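Local coordinates for protein profilin (Schizosaccharomyces pombe, PDB 3D9Y) that binds monomeric actin, restraining or promoting its polymerization depending on concentration, and is essential for cytokinesis in fission yeast, at residues S2-A5 with Y6-S10; T105-P108 with G109-A112. All blocks are in the same frame, centred on the assembly; numbering follows the deposited sequence.

Interaction 1: S2-A5 with Y6-S10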
ATOM      1  N   SER A   2     -15.072   1.129  10.695  1.00 23.90           N
ATOM      2  CA  SER A   2     -15.131   1.522   9.254  1.00 23.85           C
ATOM      3  C   SER A   2     -13.751   1.444   8.621  1.00 23.80           C
ATOM      4  O   SER A   2     -12.739   1.554   9.315  1.00 23.52           O
ATOM      5  CB  SER A   2     -15.674   2.946   9.116  1.00 23.97           C
ATOM      6  OG  SER A   2     -14.718   3.890   9.568  1.00 25.39           O
ATOM      7  N   TRP A   3     -13.700   1.271   7.304  1.00 23.46           N
ATOM      8  CA  TRP A   3     -12.411   1.200   6.621  1.00 23.36           C
ATOM      9  C   TRP A   3     -11.650   2.521   6.703  1.00 23.27           C
ATOM     10  O   TRP A   3     -10.424   2.504   6.803  1.00 22.82           O
ATOM     11  CB  TRP A   3     -12.577   0.745   5.171  1.00 23.24           C
ATOM     12  CG  TRP A   3     -13.007  -0.679   5.095  1.00 22.79           C
ATOM     13  CD1 TRP A   3     -14.247  -1.142   4.793  1.00 22.43           C
ATOM     14  CD2 TRP A   3     -12.204  -1.831   5.376  1.00 22.45           C
ATOM     15  NE1 TRP A   3     -14.269  -2.512   4.846  1.00 22.15           N
ATOM     16  CE2 TRP A   3     -13.025  -2.964   5.197  1.00 21.93           C
ATOM     17  CE3 TRP A   3     -10.871  -2.016   5.745  1.00 22.03           C
ATOM     18  CZ2 TRP A   3     -12.558  -4.266   5.384  1.00 22.77           C
ATOM     19  CZ3 TRP A   3     -10.403  -3.311   5.929  1.00 22.64           C
ATOM     20  CH2 TRP A   3     -11.243  -4.419   5.746  1.00 22.51           C
ATOM     21  N   GLN A   4     -12.362   3.651   6.663  1.00 23.35           N
ATOM     22  CA  GLN A   4     -11.706   4.960   6.782  1.00 23.19           C
ATOM     23  C   GLN A   4     -10.956   5.091   8.110  1.00 22.70           C
ATOM     24  O   GLN A   4      -9.915   5.732   8.172  1.00 23.48           O
ATOM     25  CB  GLN A   4     -12.702   6.111   6.614  1.00 23.35           C
ATOM     26  CG  GLN A   4     -12.040   7.493   6.494  1.00 23.86           C
ATOM     27  CD  GLN A   4     -11.092   7.592   5.298  1.00 24.15           C
ATOM     28  OE1 GLN A   4     -11.378   7.071   4.228  1.00 28.00           O
ATOM     29  NE2 GLN A   4      -9.962   8.264   5.483  1.00 23.56           N
ATOM     30  N   ALA A   5     -11.492   4.484   9.166  1.00 21.92           N
ATOM     31  CA  ALA A   5     -10.856   4.529  10.482  1.00 21.12           C
ATOM     32  C   ALA A   5      -9.524   3.791  10.486  1.00 20.29           C
ATOM     33  O   ALA A   5      -8.611   4.153  11.220  1.00 19.75           O
ATOM     34  CB  ALA A   5     -11.761   3.943  11.518  1.00 21.32           C
ATOM     35  N   TYR A   6      -9.430   2.733   9.694  1.00 19.21           N
ATOM     36  CA  TYR A   6      -8.160   2.038   9.522  1.00 19.05           C
ATOM     37  C   TYR A   6      -7.117   2.975   8.900  1.00 18.44           C
ATOM     38  O   TYR A   6      -5.960   2.992   9.308  1.00 19.77           O
ATOM     39  CB  TYR A   6      -8.349   0.758   8.691  1.00 18.73           C
ATOM     40  CG  TYR A   6      -8.816  -0.426   9.507  1.00 18.37           C
ATOM     41  CD1 TYR A   6      -7.903  -1.272  10.115  1.00 19.09           C
ATOM     42  CD2 TYR A   6     -10.170  -0.704   9.665  1.00 16.80           C
ATOM     43  CE1 TYR A   6      -8.320  -2.361  10.868  1.00 19.41           C
ATOM     44  CE2 TYR A   6     -10.599  -1.793  10.412  1.00 17.63           C
ATOM     45  CZ  TYR A   6      -9.667  -2.614  11.015  1.00 18.36           C
ATOM     46  OH  TYR A   6     -10.077  -3.696  11.755  1.00 19.25           O
ATOM     47  N   VAL A   7      -7.526   3.773   7.926  1.00 17.87           N
ATOM     48  CA  VAL A   7      -6.611   4.720   7.295  1.00 17.51           C
ATOM     49  C   VAL A   7      -6.210   5.832   8.270  1.00 17.27           C
ATOM     50  O   VAL A   7      -5.021   6.074   8.499  1.00 16.80           O
ATOM     51  CB  VAL A   7      -7.232   5.319   6.002  1.00 17.70           C
ATOM     52  CG1 VAL A   7      -6.463   6.550   5.544  1.00 17.39           C
ATOM     53  CG2 VAL A   7      -7.264   4.266   4.912  1.00 18.70           C
ATOM     54  N   ASP A   8      -7.213   6.485   8.856  1.00 16.60           N
ATOM     55  CA  ASP A   8      -6.994   7.690   9.653  1.00 16.78           C
ATOM     56  C   ASP A   8      -6.365   7.381  11.007  1.00 16.61           C
ATOM     57  O   ASP A   8      -5.357   7.985  11.390  1.00 17.03           O
ATOM     58  CB  ASP A   8      -8.309   8.448   9.836  1.00 17.00           C
ATOM     59  CG  ASP A   8      -8.822   9.085   8.546  1.00 18.74           C
ATOM     60  OD1 ASP A   8      -8.048   9.275   7.570  1.00 20.48           O
ATOM     61  OD2 ASP A   8     -10.027   9.417   8.504  1.00 20.43           O
ATOM     62  N   THR A   9      -6.953   6.438  11.734  1.00 15.42           N
ATOM     63  CA  THR A   9      -6.524   6.141  13.092  1.00 15.73           C
ATOM     64  C   THR A   9      -5.337   5.186  13.101  1.00 15.73           C
ATOM     65  O   THR A   9      -4.312   5.461  13.722  1.00 16.54           O
ATOM     66  CB  THR A   9      -7.692   5.546  13.924  1.00 15.24           C
ATOM     67  OG1 THR A   9      -8.742   6.515  14.041  1.00 15.39           O
ATOM     68  CG2 THR A   9      -7.231   5.143  15.322  1.00 15.68           C
ATOM     69  N   SER A  10      -5.460   4.078  12.384  1.00 14.95           N
ATOM     70  CA  SER A  10      -4.443   3.034  12.458  1.00 15.07           C
ATOM     71  C   SER A  10      -3.169   3.326  11.661  1.00 15.10           C
ATOM     72  O   SER A  10      -2.092   2.912  12.063  1.00 15.21           O
ATOM     73  CB  SER A  10      -5.043   1.692  12.039  1.00 15.48           C
ATOM     74  OG  SER A  10      -6.119   1.356  12.896  1.00 15.68           O
TER
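Gln4 and Asp8 meet one turn apart on helix 3-12, and their side chains hold each other through hydrogen bonds. The amide nitrogen Gln4 NE2 donates to Asp8 OD1 at 3.0 Å. It approaches from above the carboxylate plane, while the oxygen lies close to the plane of the amide. A second, weak bond runs from Gln4 NE2 to Asp8 OD2 at 3.2 Å. The amide and carboxylate planes are turned 56° apart, so the two groups do not lie flat together. Gln4 reaches Asp8 because CG stands anti to the backbone N (chi1 -170°) and the chain then bends at chi2, which carries the amide along the helix.

Backbone bonds run along the helix. Trp3 O accepts weak bonds from Tyr6 N and Val7 N. Asp8 N binds Gln4 O at 2.9 Å, and the bond is nearly straight. Ala5 O accepts Thr9 N at 2.9 Å and, weakly, Ser10 N at 3.4 Å, where the helix widens into a pi-type turn. Ser2 OG accepts a weak bond from Ala5 N, three residues on.

The aromatic contact is oblique. Trp3 CE3 comes to 4.2 Å from Tyr6 CD2, and the ring planes stand at 35°. Ser2 O lies 3.4 Å from Tyr6 CD2, at the ring edge and near its plane.

This N-terminal helix packs by one side on the profilin sheet. Val7, the buried residue here, touches Ala20 and Ile22 of strand 19-24 and Ala32 of strand 30-33. Gln4 NE2 also bonds to Ala33 O, linking the polar pair to the end of strand 30-33. Trp3 meets the ring of Trp31, and Tyr6 reaches across to Leu118, Tyr121 and Leu122 of helix 108-125.

Interaction 2: T105-P108 with G109-A112; sequences TTLP and GEAA
Glu110 folds back over the start of its own helix and takes the backbone N-H of Leu107. Glu110 OE1 accepts Leu107 N at 2.9 Å through its anti lone pair, the one away from the other oxygen. With CG anti to the carbonyl carbon (chi1 -80°), the side chain of Glu110 runs beside its own backbone N, and its extended chain carries the carboxylate back to the preceding loop. OE1 also lies 3.6 Å from Leu107 CB, and Leu107 CD1 lies beside it.

Leu107 is the N-cap residue of helix 108-125, the C-terminal helix of the profilin fold. The Glu110 bond is one half of a capping box, from the third residue after the N-cap back to the N-cap N-H. The reciprocal half is absent, because leucine has no polar group to offer Glu110 N. Leu107 O accepts weak backbone bonds from Glu110 N and Ala111 N as the helix begins. Pro108 fills the first position of the helix, and its O accepts Ala112 N at 3.0 Å with an N-H...O angle of 166°.

A water donates to both Glu110 OE1, at 2.7 Å, and Thr105 O, tying the carboxylate further back into the loop. The other oxygen, Glu110 OE2, forms a salt bridge with Lys16. On the inner side, Ala111 packs on Tyr102 and Ile89 of the sheet.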
ATOM      1  N   THR A 105      11.352  11.326   6.967  1.00 17.91           N
ATOM      2  CA  THR A 105      11.724  11.248   8.374  1.00 18.22           C
ATOM      3  C   THR A 105      11.438   9.887   9.024  1.00 18.36           C
ATOM      4  O   THR A 105      11.856   9.641  10.159  1.00 18.68           O
ATOM      5  CB  THR A 105      11.066  12.391   9.176  1.00 18.26           C
ATOM      6  OG1 THR A 105      11.501  12.340  10.542  1.00 20.49           O
ATOM      7  CG2 THR A 105       9.552  12.324   9.092  1.00 17.41           C
ATOM      8  N   THR A 106      10.739   8.996   8.330  1.00 18.34           N
ATOM      9  CA  THR A 106      10.488   7.680   8.914  1.00 18.34           C
ATOM     10  C   THR A 106      11.326   6.629   8.189  1.00 18.43           C
ATOM     11  O   THR A 106      11.514   6.692   6.973  1.00 17.69           O
ATOM     12  CB  THR A 106       8.960   7.325   9.017  1.00 18.57           C
ATOM     13  OG1 THR A 106       8.628   6.212   8.182  1.00 18.94           O
ATOM     14  CG2 THR A 106       8.078   8.515   8.696  1.00 16.37           C
ATOM     15  N   LEU A 107      11.868   5.694   8.962  1.00 18.84           N
ATOM     16  CA  LEU A 107      12.667   4.600   8.408  1.00 19.11           C
ATOM     17  C   LEU A 107      11.741   3.716   7.583  1.00 19.39           C
ATOM     18  O   LEU A 107      10.610   3.468   8.002  1.00 20.38           O
ATOM     19  CB  LEU A 107      13.296   3.786   9.543  1.00 19.37           C
ATOM     20  CG  LEU A 107      14.328   4.515  10.408  1.00 19.67           C
ATOM     21  CD1 LEU A 107      14.439   3.908  11.816  1.00 20.10           C
ATOM     22  CD2 LEU A 107      15.677   4.524   9.717  1.00 19.83           C
ATOM     23  N   PRO A 108      12.204   3.243   6.405  1.00 19.46           N
ATOM     24  CA  PRO A 108      11.387   2.360   5.563  1.00 19.01           C
ATOM     25  C   PRO A 108      10.938   1.115   6.326  1.00 18.78           C
ATOM     26  O   PRO A 108       9.814   0.626   6.128  1.00 19.54           O
ATOM     27  CB  PRO A 108      12.334   1.994   4.409  1.00 19.49           C
ATOM     28  CG  PRO A 108      13.340   3.076   4.386  1.00 19.89           C
ATOM     29  CD  PRO A 108      13.520   3.513   5.796  1.00 19.32           C
ATOM     30  N   GLY A 109      11.817   0.625   7.195  1.00 18.28           N
ATOM     31  CA  GLY A 109      11.513  -0.481   8.077  1.00 17.54           C
ATOM     32  C   GLY A 109      10.335  -0.185   8.977  1.00 17.32           C
ATOM     33  O   GLY A 109       9.550  -1.084   9.258  1.00 17.50           O
ATOM     34  N   GLU A 110      10.218   1.064   9.442  1.00 16.48           N
ATOM     35  CA  GLU A 110       9.092   1.475  10.293  1.00 15.88           C
ATOM     36  C   GLU A 110       7.752   1.407   9.578  1.00 14.80           C
ATOM     37  O   GLU A 110       6.816   0.824  10.092  1.00 14.83           O
ATOM     38  CB  GLU A 110       9.272   2.902  10.808  1.00 15.82           C
ATOM     39  CG  GLU A 110      10.199   3.030  11.979  1.00 16.89           C
ATOM     40  CD  GLU A 110      10.334   4.473  12.419  1.00 17.60           C
ATOM     41  OE1 GLU A 110      10.766   5.301  11.580  1.00 19.17           O
ATOM     42  OE2 GLU A 110      10.008   4.768  13.594  1.00 19.07           O
ATOM     43  N   ALA A 111       7.667   2.012   8.394  1.00 14.13           N
ATOM     44  CA  ALA A 111       6.417   2.006   7.630  1.00 13.38           C
ATOM     45  C   ALA A 111       6.047   0.583   7.230  1.00 12.72           C
ATOM     46  O   ALA A 111       4.879   0.196   7.315  1.00 11.52           O
ATOM     47  CB  ALA A 111       6.525   2.897   6.401  1.00 13.49           C
ATOM     48  N   ALA A 112       7.034  -0.205   6.816  1.00 12.00           N
ATOM     49  CA  ALA A 112       6.778  -1.612   6.508  1.00 12.60           C
ATOM     50  C   ALA A 112       6.241  -2.377   7.716  1.00 11.94           C
ATOM     51  O   ALA A 112       5.271  -3.123   7.602  1.00 12.06           O
ATOM     52  CB  ALA A 112       8.029  -2.278   5.984  1.00 12.44           C
TER
HETATM   53  O   HOH W   1      11.253   7.772  12.556  1.00 45.06           O

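From the N terminus, interaction 1 comes first, within the opening helix 3-12. Interaction 2 follows about a hundred residues later, where the chain leaves strand 96-102 and enters helix 108-125. Both are local, so neither closes a long loop. They lie in series and neither nest nor cross. Their centres are about 19 Å apart and their nearest atoms about 9 Å apart, without touching. The fold connects them: the two terminal helices pack beside each other, Ser10 touching Leu118. Segment 2-10 also sits on strands 19-24 and 30-33, whereas segment 105-112 adjoins strands 86-92 and 96-102.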